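Local coordinates for protein telethonin (Homo sapiens, PDB 1YA5) that mediates the antiparallel assembly of titin molecules at the sarcomeric Z-disk and regulates muscle assembly, here its N-terminal part, at residues 23-27 and 62-66. The protein carries 4 engineered substitutions. Numbering follows the deposited sequence.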
loop_
_atom_site.group_PDB
_atom_site.type_symbol
_atom_site.label_atom_id
_atom_site.label_comp_id
_atom_site.label_asym_id
_atom_site.label_seq_id
_atom_site.Cartn_x
_atom_site.Cartn_y
_atom_site.Cartn_z
ATOM N N ALA C 23 -4.126 14.694 18.251
ATOM C CA ALA C 23 -3.591 13.411 17.778
ATOM C C ALA C 23 -3.013 13.633 16.385
ATOM O O ALA C 23 -3.644 14.262 15.526
ATOM C CB ALA C 23 -4.707 12.340 17.741
ATOM N N GLU C 24 -1.787 13.163 16.177
ATOM C CA GLU C 24 -1.183 13.121 14.848
ATOM C C GLU C 24 -0.649 11.705 14.614
ATOM O O GLU C 24 0.044 11.156 15.475
ATOM C CB GLU C 24 -0.052 14.157 14.741
ATOM C CG GLU C 24 -0.003 14.916 13.407
ATOM C CD GLU C 24 1.421 15.298 12.955
ATOM O OE1 GLU C 24 1.824 14.933 11.819
ATOM O OE2 GLU C 24 2.135 15.962 13.736
ATOM N N TRP C 25 -0.973 11.106 13.463
ATOM C CA TRP C 25 -0.382 9.811 13.160
ATOM C C TRP C 25 -0.009 9.507 11.706
ATOM O O TRP C 25 -0.631 9.959 10.741
ATOM C CB TRP C 25 -1.222 8.685 13.733
ATOM C CG TRP C 25 -2.535 8.491 13.060
ATOM C CD1 TRP C 25 -2.842 7.560 12.119
ATOM C CD2 TRP C 25 -3.732 9.234 13.301
ATOM N NE1 TRP C 25 -4.168 7.658 11.764
ATOM C CE2 TRP C 25 -4.740 8.679 12.474
ATOM C CE3 TRP C 25 -4.057 10.310 14.144
ATOM C CZ2 TRP C 25 -6.057 9.155 12.471
ATOM C CZ3 TRP C 25 -5.364 10.791 14.131
ATOM C CH2 TRP C 25 -6.349 10.210 13.302
ATOM N N LYS C 26 1.044 8.695 11.562
ATOM C CA LYS C 26 1.469 8.152 10.284
ATOM C C LYS C 26 0.356 7.256 9.812
ATOM O O LYS C 26 0.164 6.187 10.371
ATOM C CB LYS C 26 2.743 7.342 10.464
ATOM C CG LYS C 26 3.948 8.187 10.806
ATOM C CD LYS C 26 5.177 7.314 11.065
ATOM C CE LYS C 26 6.480 8.037 10.708
ATOM N NZ LYS C 26 6.929 8.908 11.820
ATOM N N ASP C 27 -0.402 7.687 8.810
ATOM C CA ASP C 27 -1.643 6.979 8.459
ATOM C C ASP C 27 -1.430 6.001 7.323
ATOM O O ASP C 27 -1.690 4.804 7.464
ATOM C CB ASP C 27 -2.732 7.983 8.083
ATOM C CG ASP C 27 -3.999 7.322 7.551
ATOM O OD1 ASP C 27 -3.943 6.160 7.085
ATOM O OD2 ASP C 27 -5.062 7.964 7.584
ATOM N N GLN C 62 -1.418 1.049 5.362
ATOM C CA GLN C 62 -2.239 1.989 6.111
ATOM C C GLN C 62 -2.561 1.453 7.523
ATOM O O GLN C 62 -2.883 0.286 7.695
ATOM C CB GLN C 62 -3.532 2.206 5.347
ATOM C CG GLN C 62 -4.662 2.693 6.178
ATOM C CD GLN C 62 -5.636 3.480 5.371
ATOM O OE1 GLN C 62 -5.511 4.707 5.244
ATOM N NE2 GLN C 62 -6.636 2.786 4.803
ATOM N N ARG C 63 -2.470 2.322 8.524
ATOM C CA ARG C 63 -2.752 1.959 9.925
ATOM C C ARG C 63 -3.677 2.972 10.579
ATOM O O ARG C 63 -3.975 4.039 10.019
ATOM C CB ARG C 63 -1.449 1.859 10.738
ATOM C CG ARG C 63 -0.623 3.130 10.729
ATOM C CD ARG C 63 0.850 2.894 11.168
ATOM N NE ARG C 63 1.691 2.328 10.110
ATOM C CZ ARG C 63 1.880 2.913 8.930
ATOM N NH1 ARG C 63 1.288 4.063 8.681
ATOM N NH2 ARG C 63 2.643 2.364 7.992
ATOM N N SER C 64 -4.150 2.644 11.769
ATOM C CA SER C 64 -5.094 3.529 12.424
ATOM C C SER C 64 -5.012 3.450 13.934
ATOM O O SER C 64 -4.360 2.558 14.501
ATOM C CB SER C 64 -6.513 3.274 11.932
ATOM O OG SER C 64 -6.969 1.979 12.281
ATOM N N PRO C 65 -5.664 4.408 14.601
ATOM C CA PRO C 65 -5.776 4.360 16.050
ATOM C C PRO C 65 -6.717 3.244 16.490
ATOM O O PRO C 65 -6.461 2.630 17.508
ATOM C CB PRO C 65 -6.352 5.726 16.415
ATOM C CG PRO C 65 -6.279 6.543 15.188
ATOM C CD PRO C 65 -6.311 5.600 14.029
ATOM N N TRP C 66 -7.793 2.965 15.768
ATOM C CA TRP C 66 -8.638 1.859 16.228
ATOM C C TRP C 66 -8.158 0.461 15.798
ATOM O O TRP C 66 -8.970 -0.440 15.609
ATOM C CB TRP C 66 -10.095 2.069 15.844
ATOM C CG TRP C 66 -10.320 2.403 14.411
ATOM C CD1 TRP C 66 -10.879 1.602 13.463
ATOM C CD2 TRP C 66 -10.005 3.640 13.752
ATOM N NE1 TRP C 66 -10.948 2.259 12.264
ATOM C CE2 TRP C 66 -10.406 3.508 12.406
ATOM C CE3 TRP C 66 -9.422 4.839 14.167
ATOM C CZ2 TRP C 66 -10.262 4.541 11.472
ATOM C CZ3 TRP C 66 -9.267 5.864 13.240
ATOM C CH2 TRP C 66 -9.687 5.707 11.906
#
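Trp25 turns one face of its indole to Pro65, whose CG stands 3.9 Å from the centroid of the six-membered ring and 18° off its normal, which defines a CH-pi contact. CG sits over the face but toward the rim, and Pro65 CD lies 3.7 Å from Trp25 NE1. With CG of Trp25 set between the backbone N and the carbonyl carbon (chi1 70°), the indole reaches across to the proline, the two side chains meeting at about a right angle. Two hydrogen bonds follow further along. Backbone N of Arg63 binds Asp27 O at 2.8 Å, nearly straight at the hydrogen (164°). The Arg63 chain bends at its third torsion, bringing NH1 to Lys26 O at 2.9 Å; the oxygen lies near the guanidinium plane, whereas NH1 stands above the carbonyl plane. An alanine in place of Arg63 would probably leave Lys26 O without this donor and open a gap where the arginine chain ran alongside it. Asp27 OD2 is hydrogen-bonded to Ser8 OG and to the backbone of a chain of another protein. The contact thus joins the loop leading from strand 49-62 into strand 68-73 to residues 23-27 of strand 19-33, which pairs with strand 4-14 and, through Ala23 and Glu24, with an antiparallel strand of another protein's chain, so that the sheet runs on across the interface.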